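Local coordinates for CrmK (Actinoalloteichus sp. WH1-2216-6, PDB 5I1V), which carries covalently bound FAD and probably acts as an oxidase that recycles shunt products in caerulomycin biosynthesis, at residues P31-L36 and A53-T58; E45-A50 and G164-V169; F223-V228 and L320-L325; A282-D287 and E292-W297. All coordinates share one frame; numbering follows the deposited sequence.

Contact 1. Residues P31-L36 and A53-T58; sequences PEYFRL and AGKRLT
The beta-alpha-beta unit formed by strand 33-36, helix 40-52 and strand 57-60, part of the FAD-binding domain, is joined at one end by a salt bridge between Glu32 and Lys55. Both residues lie in loop just ahead of the two strands. The strands themselves are not direct neighbours, since strand 77-80 runs between them, parallel to each. The backbones accordingly stay well apart, with the nearest CA atoms, those of Glu32 and Lys55, 9.6 Å from each other, and side chains have to span the gap. Both chains are extended beyond CG and meet at about a right angle. Lys55 NZ donates to Glu32 OE2 at 2.9 Å, using the syn lone pair of that oxygen, while its bond to Glu32 OE1 at 3.2 Å is weak. The ammonium thus sits before both oxygens but favours one. It also stands at the edge of the Tyr33 ring, near its plane, with Lys55 NZ 4.2 Å from Tyr33 CE2. At the other end of Lys55, its backbone N probably bonds to Ala50 O in the Schellman motif that closes the helix, with Gly54 as the C-prime residue at positive phi. A methionine in place of Lys55 would probably leave the Glu32 carboxylate without its charged mate and free to swing. The two segments bury only 106 Å² against each other, and Glu32 is exposed. The attraction is therefore probably weakened by solvent, and it links two loops without sealing a core.

Contact 2. Residues E45-A50 and G164-V169; sequences EAVSEA and GVVSTV
Val166 rests on helix 40-52 through both of its methyls. CG2 makes the closer approach, 3.6 Å from Ser48 CA and 3.8 Å from Ser48 CB, so one branch lies against the helix backbone itself. The other branch, Val166 CG1, turns to Val47 and comes 4.0 Å from Val47 CG1, which also touches Val166 CG2 at 3.9 Å. This division follows from the Val166 torsion: with CG1 opposite the backbone N (chi1 -176°), CG2 is left beside that N and faces Ser48. An alanine here would lose both branches and is likely to open a gap between the strand and the helix beside Val47 and Ser48. Two waters bridge the segments beside this apolar patch, one from the Ser48 hydroxyl and one from backbone to backbone. The first accepts from Val166 N at 2.9 Å and is also bonded to Ser48 OG, while the second donates to Ser48 O at 3.0 Å and, at 3.2 Å, to Gly164 O. The helix belongs to the subdomain with the small mixed sheet, whereas strand 166-172 is an outermost strand of the five-stranded antiparallel sheet; FAD enzymes of this fold are built from two such subdomains with the cofactor between them. Further out, Val166 also packs on Val44 of the same helix and on Val158 of the adjoining strand, and Val47 reaches Val160. The side chain of Val47 lies about 9 Å from the bound FAD.

Contact 3. Residues F223-V228 and L320-L325; sequences FHVARV and LATSQL
Aliphatic packing carries the contact between Thr322 on the helix and Phe223 and Val225 on the strand. Thr322 CG2 approaches Phe223 CB at 3.7 Å, meeting the base of that side chain, and reaches its ring only obliquely. Val225 CG2 touches Thr322 CB at 3.8 Å and Thr322 CG2 at 3.9 Å, the two side chains sliding past each other in opposite directions. The Thr322 methyl is wedged between the two strand residues with an unusual first torsion, chi1 112°, which nearly eclipses CG2 with the backbone N and suggests some strain. A looser hydrophobic contact follows one helical turn on, where Leu325 CD2 lies 4.3 Å from Arg227 CD, against the aliphatic part of the arginine. Polar interaction across the two segments is absent; Thr322 OG1 turns instead to Gln283 OE1 of the adjoining strand in a weak hydrogen bond.

The axes of segments 223-228 and 320-325 lie 9.6 Å apart at 25°, so here the helix runs nearly along the strand and meets Phe223, Val225 and Arg227, every second residue. It covers one face of the large antiparallel sheet of the domain that, in relatives, binds substrate. The second subunit adjoins both segments: Ala321 packs on Tyr25, and Arg227 on Pro333, of that neighbouring chain. With 213 Å² buried and four of the five touching residues buried, the joint relies on shape and apolar cover, while the lone hydroxyl is satisfied, though weakly, by a glutamine at its side.

Contact 4. Residues A282-D287 and E292-W297; sequences AQIPVD and EERMSW
Met295 reaches from its helix to the strand as a hook whose methyl ends between Gln283 and Ile284. Its first torsion sets CG opposite the backbone N, but the chain then bends twice the same way, chi2 65° and chi3 67°, so that CE folds over toward the strand backbone. There CE lies 3.7 Å from Ile284 CG2 and equally 3.7 Å from Gln283 N, lying over the face of the peptide between Ala282 and Gln283. The sulfur takes the next place, with Met295 SD 3.9 Å from Ala282 CB. Ile284 divides its two branches. CG2, held between its own backbone N and carbonyl carbon, receives the methionine methyl, while the extended CG1 arm carries CD1 to within 4.0 Å of Arg294 CB. The arginine therefore contributes only its base to this interface. Its chain, extended from CG to NE, leads the guanidinium off to other partners: NE bonds to Pro289 O and NH1 to Asn261 OD1, and one guanidinium face lies beneath Trp297 CZ3. Gln283 takes the reverse direction, its CB pointing away from the helix.

A short turn joins strand 277-285 to helix 291-303, which folds back over it; the axes of 282-285 and 292-297 run antiparallel at 153°, 8.9 Å apart. The helix also covers the neighbouring strands, since Met295 touches Ala226 of strand 222-231 and Arg314 of strand 311-318, while Gln283 lies on the other face of the sheet, the one covered by helix 319-326.

Contacts 1 and 2 belong to the FAD-binding domain and share helix 40-52, which follows strand 33-36 and precedes strand 57-60; a salt bridge from Arg35 to Glu49 ties them directly. Both are partly buried, one resting on charge and the other on a small valine patch edged with water. Contacts 3 and 4, on the opposite side of the chain's centre, are buried and almost wholly apolar between their segments. They share the large sheet, where strands 222-231 and 277-285 are hydrogen-bonded neighbours, and their helices cover its opposite faces. Centres lie about 11 to 12 Å apart within each pair, but at least 42 Å between pairs.

Contact 1. Residues P31-L36 and A53-T58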
# COMPACT_ATOMS: atom_id res chain seq x y z
N PRO A 31 1.62 25.90 7.00
CA PRO A 31 2.51 26.89 6.38
C PRO A 31 1.77 27.96 5.58
O PRO A 31 0.59 27.83 5.22
CB PRO A 31 3.37 26.01 5.46
CG PRO A 31 2.37 25.02 4.99
CD PRO A 31 1.67 24.64 6.27
N GLU A 32 2.48 29.04 5.27
CA GLU A 32 2.09 29.99 4.26
C GLU A 32 1.74 29.29 2.95
O GLU A 32 0.76 29.62 2.28
CB GLU A 32 3.28 30.90 3.98
CG GLU A 32 2.92 32.33 3.69
CD GLU A 32 4.13 33.13 3.22
OE1 GLU A 32 3.99 33.75 2.15
OE2 GLU A 32 5.20 33.09 3.89
N TYR A 33 2.60 28.34 2.56
CA TYR A 33 2.34 27.55 1.41
C TYR A 33 3.14 26.27 1.47
O TYR A 33 4.16 26.17 2.16
CB TYR A 33 2.64 28.35 0.11
CG TYR A 33 4.01 28.91 -0.04
CD1 TYR A 33 5.01 28.18 -0.64
CD2 TYR A 33 4.31 30.16 0.43
CE1 TYR A 33 6.28 28.72 -0.81
CE2 TYR A 33 5.57 30.68 0.32
CZ TYR A 33 6.56 29.96 -0.31
OH TYR A 33 7.82 30.50 -0.41
N PHE A 34 2.67 25.27 0.74
CA PHE A 34 3.48 24.11 0.36
C PHE A 34 4.06 24.38 -1.04
O PHE A 34 3.39 24.97 -1.95
CB PHE A 34 2.62 22.85 0.30
CG PHE A 34 2.01 22.48 1.62
CD1 PHE A 34 0.78 22.98 1.97
CD2 PHE A 34 2.66 21.62 2.48
CE1 PHE A 34 0.19 22.61 3.17
CE2 PHE A 34 2.08 21.26 3.67
CZ PHE A 34 0.86 21.77 4.02
N ARG A 35 5.29 23.92 -1.26
CA ARG A 35 5.87 24.03 -2.59
C ARG A 35 6.18 22.58 -3.02
O ARG A 35 6.77 21.85 -2.25
CB ARG A 35 7.14 24.90 -2.51
CG ARG A 35 7.93 24.99 -3.82
CD ARG A 35 7.22 25.71 -4.91
NE ARG A 35 6.87 27.09 -4.54
CZ ARG A 35 7.72 28.10 -4.49
NH1 ARG A 35 9.01 27.93 -4.78
NH2 ARG A 35 7.29 29.28 -4.15
N LEU A 36 5.72 22.15 -4.20
CA LEU A 36 6.05 20.82 -4.75
C LEU A 36 6.94 20.98 -5.99
O LEU A 36 6.41 21.27 -7.06
CB LEU A 36 4.77 20.10 -5.15
CG LEU A 36 3.69 19.75 -4.10
CD1 LEU A 36 3.48 18.24 -3.99
CD2 LEU A 36 3.91 20.30 -2.73
N ALA A 53 14.02 35.86 2.68
CA ALA A 53 13.08 36.59 3.50
C ALA A 53 13.04 36.06 4.92
O ALA A 53 12.17 36.44 5.67
CB ALA A 53 11.69 36.49 2.89
N GLY A 54 13.98 35.18 5.29
CA GLY A 54 14.07 34.68 6.64
C GLY A 54 12.97 33.72 7.07
O GLY A 54 12.77 33.53 8.25
N LYS A 55 12.23 33.14 6.11
CA LYS A 55 11.15 32.16 6.41
C LYS A 55 11.66 30.85 6.90
O LYS A 55 12.68 30.33 6.43
CB LYS A 55 10.33 31.88 5.14
CG LYS A 55 9.78 33.14 4.54
CD LYS A 55 8.77 32.92 3.43
CE LYS A 55 8.03 34.24 3.25
NZ LYS A 55 7.14 34.20 2.08
N ARG A 56 10.90 30.25 7.80
CA ARG A 56 11.25 28.94 8.34
C ARG A 56 10.78 27.87 7.34
O ARG A 56 9.58 27.80 7.05
CB ARG A 56 10.53 28.79 9.68
CG ARG A 56 10.68 27.45 10.32
CD ARG A 56 12.11 27.23 10.85
NE ARG A 56 12.26 25.81 11.13
CZ ARG A 56 11.65 25.20 12.15
NH1 ARG A 56 10.91 25.88 13.02
NH2 ARG A 56 11.80 23.88 12.31
N LEU A 57 11.72 27.04 6.86
CA LEU A 57 11.47 26.05 5.86
C LEU A 57 11.75 24.66 6.40
O LEU A 57 12.74 24.45 7.13
CB LEU A 57 12.36 26.34 4.66
CG LEU A 57 12.12 25.43 3.44
CD1 LEU A 57 12.23 26.20 2.13
CD2 LEU A 57 13.13 24.30 3.48
N THR A 58 10.86 23.72 6.08
CA THR A 58 11.15 22.31 6.29
C THR A 58 10.80 21.54 5.04
O THR A 58 10.03 22.00 4.17
CB THR A 58 10.35 21.71 7.46
OG1 THR A 58 8.95 21.93 7.24
CG2 THR A 58 10.80 22.33 8.87

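Contact 2. Residues E45-A50 and G164-V169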
# COMPACT_ATOMS: atom_id res chain seq x y z
N GLU A 45 15.48 26.97 -5.88
CA GLU A 45 14.67 28.17 -5.93
C GLU A 45 13.76 28.31 -4.72
O GLU A 45 13.66 29.39 -4.15
CB GLU A 45 13.85 28.19 -7.21
CG GLU A 45 13.24 29.53 -7.56
CD GLU A 45 12.34 29.43 -8.80
OE1 GLU A 45 12.62 28.61 -9.73
OE2 GLU A 45 11.32 30.16 -8.82
N ALA A 46 13.18 27.20 -4.29
CA ALA A 46 12.32 27.24 -3.11
C ALA A 46 13.10 27.63 -1.89
O ALA A 46 12.67 28.48 -1.12
CB ALA A 46 11.67 25.89 -2.90
N VAL A 47 14.28 27.05 -1.71
CA VAL A 47 15.09 27.36 -0.57
C VAL A 47 15.59 28.81 -0.59
O VAL A 47 15.60 29.47 0.45
CB VAL A 47 16.25 26.35 -0.46
CG1 VAL A 47 17.25 26.74 0.61
CG2 VAL A 47 15.70 24.99 -0.17
N SER A 48 16.05 29.25 -1.75
CA SER A 48 16.57 30.59 -1.93
C SER A 48 15.51 31.67 -1.59
O SER A 48 15.82 32.62 -0.89
CB SER A 48 17.13 30.74 -3.34
OG SER A 48 17.55 32.07 -3.50
N GLU A 49 14.25 31.44 -1.95
CA GLU A 49 13.15 32.33 -1.55
C GLU A 49 13.00 32.41 -0.03
O GLU A 49 12.89 33.53 0.53
CB GLU A 49 11.84 31.87 -2.19
CG GLU A 49 11.80 32.08 -3.70
CD GLU A 49 10.66 31.32 -4.41
OE1 GLU A 49 9.95 30.50 -3.79
OE2 GLU A 49 10.49 31.54 -5.62
N ALA A 50 12.98 31.25 0.63
CA ALA A 50 12.77 31.18 2.05
C ALA A 50 13.95 31.81 2.77
O ALA A 50 13.77 32.64 3.68
CB ALA A 50 12.52 29.76 2.50
N GLY A 164 24.04 33.22 2.64
CA GLY A 164 22.69 32.89 2.20
C GLY A 164 22.56 32.52 0.73
O GLY A 164 21.45 32.39 0.23
N VAL A 165 23.69 32.28 0.07
CA VAL A 165 23.71 31.77 -1.30
C VAL A 165 23.42 30.26 -1.34
O VAL A 165 24.10 29.48 -0.65
CB VAL A 165 25.09 32.01 -1.91
CG1 VAL A 165 25.21 31.35 -3.27
CG2 VAL A 165 25.33 33.50 -2.01
N VAL A 166 22.44 29.86 -2.17
CA VAL A 166 21.99 28.45 -2.21
C VAL A 166 22.66 27.72 -3.39
O VAL A 166 22.66 28.20 -4.52
CB VAL A 166 20.46 28.34 -2.30
CG1 VAL A 166 19.99 26.89 -2.25
CG2 VAL A 166 19.80 29.09 -1.16
N SER A 167 23.29 26.59 -3.13
CA SER A 167 23.85 25.80 -4.20
C SER A 167 23.62 24.30 -3.97
O SER A 167 23.00 23.89 -2.97
CB SER A 167 25.32 26.16 -4.40
OG SER A 167 26.03 25.88 -3.25
N THR A 168 23.96 23.52 -4.97
CA THR A 168 23.79 22.09 -4.96
C THR A 168 25.15 21.45 -4.97
O THR A 168 26.03 21.82 -5.79
CB THR A 168 23.03 21.60 -6.19
OG1 THR A 168 21.81 22.35 -6.34
CG2 THR A 168 22.67 20.13 -5.99
N VAL A 169 25.32 20.46 -4.12
CA VAL A 169 26.57 19.74 -4.09
C VAL A 169 26.29 18.26 -4.14
O VAL A 169 25.31 17.78 -3.59
CB VAL A 169 27.43 20.13 -2.87
CG1 VAL A 169 27.71 21.62 -2.86
CG2 VAL A 169 26.76 19.78 -1.56
O HOH W 1 20.78 31.75 -3.56
O HOH W 2 18.66 33.52 -0.80

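Contact 3. Residues F223-V228 and L320-L325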
# COMPACT_ATOMS: atom_id res chain seq x y z
N PHE A 223 12.16 -17.76 1.41
CA PHE A 223 12.22 -17.81 2.84
C PHE A 223 11.17 -18.76 3.39
O PHE A 223 10.05 -18.84 2.87
CB PHE A 223 11.90 -16.44 3.44
CG PHE A 223 13.03 -15.48 3.34
CD1 PHE A 223 13.34 -14.92 2.14
CD2 PHE A 223 13.82 -15.18 4.44
CE1 PHE A 223 14.42 -14.07 2.01
CE2 PHE A 223 14.89 -14.33 4.32
CZ PHE A 223 15.19 -13.77 3.10
N HIS A 224 11.53 -19.44 4.46
CA HIS A 224 10.55 -20.10 5.32
C HIS A 224 10.08 -19.07 6.33
O HIS A 224 10.91 -18.39 6.98
CB HIS A 224 11.20 -21.25 6.11
CG HIS A 224 11.67 -22.39 5.26
ND1 HIS A 224 10.80 -23.21 4.58
CD2 HIS A 224 12.91 -22.85 4.99
CE1 HIS A 224 11.49 -24.13 3.92
NE2 HIS A 224 12.77 -23.93 4.16
N VAL A 225 8.76 -18.98 6.53
CA VAL A 225 8.17 -17.95 7.34
C VAL A 225 7.35 -18.65 8.43
O VAL A 225 6.75 -19.66 8.19
CB VAL A 225 7.25 -17.03 6.50
CG1 VAL A 225 6.58 -16.00 7.39
CG2 VAL A 225 8.04 -16.34 5.35
N ALA A 226 7.42 -18.13 9.64
CA ALA A 226 6.61 -18.63 10.73
C ALA A 226 5.93 -17.45 11.39
O ALA A 226 6.57 -16.45 11.71
CB ALA A 226 7.47 -19.38 11.74
N ARG A 227 4.63 -17.59 11.61
CA ARG A 227 3.86 -16.54 12.24
C ARG A 227 3.22 -17.24 13.45
O ARG A 227 2.65 -18.32 13.34
CB ARG A 227 2.85 -15.97 11.26
CG ARG A 227 3.47 -15.74 9.86
CD ARG A 227 3.16 -14.39 9.22
NE ARG A 227 1.73 -14.28 8.96
CZ ARG A 227 0.95 -13.24 9.28
NH1 ARG A 227 1.44 -12.14 9.86
NH2 ARG A 227 -0.36 -13.30 9.00
N VAL A 228 3.43 -16.65 14.60
CA VAL A 228 3.12 -17.28 15.87
C VAL A 228 2.28 -16.30 16.65
O VAL A 228 2.51 -15.12 16.57
CB VAL A 228 4.42 -17.57 16.60
CG1 VAL A 228 4.16 -18.34 17.88
CG2 VAL A 228 5.33 -18.39 15.72
N LEU A 320 10.45 -11.09 -2.06
CA LEU A 320 9.64 -9.88 -2.14
C LEU A 320 8.26 -10.10 -1.52
O LEU A 320 7.73 -9.24 -0.86
CB LEU A 320 9.55 -9.38 -3.57
CG LEU A 320 8.82 -8.05 -3.78
CD1 LEU A 320 9.45 -6.91 -3.00
CD2 LEU A 320 8.80 -7.75 -5.26
N ALA A 321 7.68 -11.27 -1.73
CA ALA A 321 6.43 -11.63 -1.09
C ALA A 321 6.56 -11.66 0.43
O ALA A 321 5.70 -11.11 1.15
CB ALA A 321 5.93 -12.96 -1.62
N THR A 322 7.64 -12.24 0.96
CA THR A 322 7.74 -12.22 2.46
C THR A 322 7.95 -10.79 2.98
O THR A 322 7.45 -10.41 4.05
CB THR A 322 8.69 -13.30 3.12
OG1 THR A 322 9.85 -12.71 3.72
CG2 THR A 322 9.14 -14.38 2.19
N SER A 323 8.63 -9.97 2.20
CA SER A 323 8.83 -8.59 2.58
C SER A 323 7.50 -7.83 2.59
O SER A 323 7.24 -6.99 3.44
CB SER A 323 9.83 -7.96 1.58
OG SER A 323 9.72 -6.56 1.54
N GLN A 324 6.67 -8.07 1.58
CA GLN A 324 5.38 -7.41 1.46
C GLN A 324 4.38 -7.98 2.50
O GLN A 324 3.52 -7.26 3.00
CB GLN A 324 4.84 -7.53 0.03
CG GLN A 324 5.60 -6.65 -0.98
CD GLN A 324 5.18 -6.87 -2.40
OE1 GLN A 324 4.51 -7.83 -2.69
NE2 GLN A 324 5.63 -6.01 -3.32
N LEU A 325 4.52 -9.24 2.83
CA LEU A 325 3.59 -9.87 3.81
C LEU A 325 3.74 -9.20 5.17
O LEU A 325 2.74 -8.94 5.86
CB LEU A 325 3.87 -11.37 3.94
CG LEU A 325 3.02 -12.19 4.93
CD1 LEU A 325 1.56 -12.28 4.52
CD2 LEU A 325 3.60 -13.59 5.02

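Contact 4. Residues A282-D287 and E292-W297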
# COMPACT_ATOMS: atom_id res chain seq x y z
N ALA A 282 8.84 -14.73 12.08
CA ALA A 282 10.21 -15.13 11.85
C ALA A 282 10.38 -15.66 10.45
O ALA A 282 9.41 -16.19 9.84
CB ALA A 282 10.65 -16.15 12.87
N GLN A 283 11.59 -15.46 9.92
CA GLN A 283 11.90 -15.86 8.57
C GLN A 283 13.34 -16.26 8.50
O GLN A 283 14.15 -15.75 9.24
CB GLN A 283 11.61 -14.72 7.55
CG GLN A 283 12.45 -13.47 7.76
CD GLN A 283 12.12 -12.27 6.88
OE1 GLN A 283 11.02 -11.80 6.84
NE2 GLN A 283 13.12 -11.74 6.21
N ILE A 284 13.65 -17.18 7.61
CA ILE A 284 15.00 -17.67 7.38
C ILE A 284 15.09 -18.09 5.93
O ILE A 284 14.18 -18.71 5.41
CB ILE A 284 15.36 -18.85 8.32
CG1 ILE A 284 16.86 -19.16 8.27
CG2 ILE A 284 14.48 -20.04 8.05
CD1 ILE A 284 17.34 -20.23 9.26
N PRO A 285 16.17 -17.70 5.26
CA PRO A 285 16.23 -18.15 3.87
C PRO A 285 16.23 -19.68 3.70
O PRO A 285 16.80 -20.41 4.51
CB PRO A 285 17.55 -17.57 3.37
CG PRO A 285 17.88 -16.45 4.32
CD PRO A 285 17.34 -16.92 5.65
N VAL A 286 15.61 -20.14 2.63
CA VAL A 286 15.46 -21.57 2.38
C VAL A 286 16.84 -22.20 2.12
O VAL A 286 17.05 -23.37 2.41
CB VAL A 286 14.49 -21.82 1.19
CG1 VAL A 286 14.56 -23.24 0.67
CG2 VAL A 286 13.06 -21.50 1.62
N ASP A 287 17.77 -21.41 1.59
CA ASP A 287 19.09 -21.89 1.22
C ASP A 287 20.14 -21.92 2.35
O ASP A 287 21.29 -22.24 2.12
CB ASP A 287 19.64 -21.12 0.00
CG ASP A 287 19.93 -19.63 0.29
OD1 ASP A 287 19.36 -19.03 1.23
OD2 ASP A 287 20.74 -19.03 -0.46
N GLU A 292 14.99 -25.16 7.60
CA GLU A 292 13.70 -25.55 8.12
C GLU A 292 13.80 -26.06 9.57
O GLU A 292 13.00 -25.69 10.42
CB GLU A 292 13.13 -26.63 7.20
CG GLU A 292 11.65 -26.83 7.33
CD GLU A 292 11.05 -27.54 6.12
OE1 GLU A 292 11.80 -28.04 5.24
OE2 GLU A 292 9.81 -27.60 6.06
N GLU A 293 14.82 -26.87 9.83
CA GLU A 293 15.10 -27.36 11.18
C GLU A 293 15.55 -26.28 12.12
O GLU A 293 15.22 -26.33 13.32
CB GLU A 293 16.20 -28.43 11.17
CG GLU A 293 15.69 -29.86 11.17
CD GLU A 293 16.72 -30.86 11.66
OE1 GLU A 293 16.46 -31.55 12.68
OE2 GLU A 293 17.81 -30.97 11.04
N ARG A 294 16.32 -25.33 11.60
CA ARG A 294 16.80 -24.22 12.42
C ARG A 294 15.62 -23.40 12.93
O ARG A 294 15.62 -22.93 14.09
CB ARG A 294 17.80 -23.36 11.65
CG ARG A 294 19.13 -24.05 11.52
CD ARG A 294 20.22 -23.29 10.77
NE ARG A 294 21.41 -24.13 10.86
CZ ARG A 294 22.12 -24.29 11.98
NH1 ARG A 294 21.85 -23.59 13.08
NH2 ARG A 294 23.13 -25.13 11.99
N MET A 295 14.61 -23.22 12.09
CA MET A 295 13.42 -22.51 12.50
C MET A 295 12.68 -23.32 13.59
O MET A 295 12.18 -22.75 14.55
CB MET A 295 12.50 -22.28 11.30
CG MET A 295 11.18 -21.58 11.62
SD MET A 295 11.36 -19.88 12.19
CE MET A 295 12.00 -19.08 10.69
N SER A 296 12.61 -24.64 13.42
CA SER A 296 12.00 -25.52 14.47
C SER A 296 12.71 -25.41 15.80
O SER A 296 12.05 -25.30 16.83
CB SER A 296 11.98 -26.97 14.01
OG SER A 296 11.02 -27.13 12.97
N TRP A 297 14.05 -25.43 15.77
CA TRP A 297 14.87 -25.31 16.98
C TRP A 297 14.59 -24.01 17.68
O TRP A 297 14.48 -23.97 18.91
CB TRP A 297 16.38 -25.39 16.70
CG TRP A 297 16.81 -26.71 16.20
CD1 TRP A 297 16.19 -27.92 16.40
CD2 TRP A 297 17.98 -26.98 15.41
NE1 TRP A 297 16.89 -28.92 15.75
CE2 TRP A 297 17.99 -28.37 15.14
CE3 TRP A 297 19.01 -26.18 14.91
CZ2 TRP A 297 19.00 -28.97 14.38
CZ3 TRP A 297 20.01 -26.78 14.13
CH2 TRP A 297 20.01 -28.17 13.90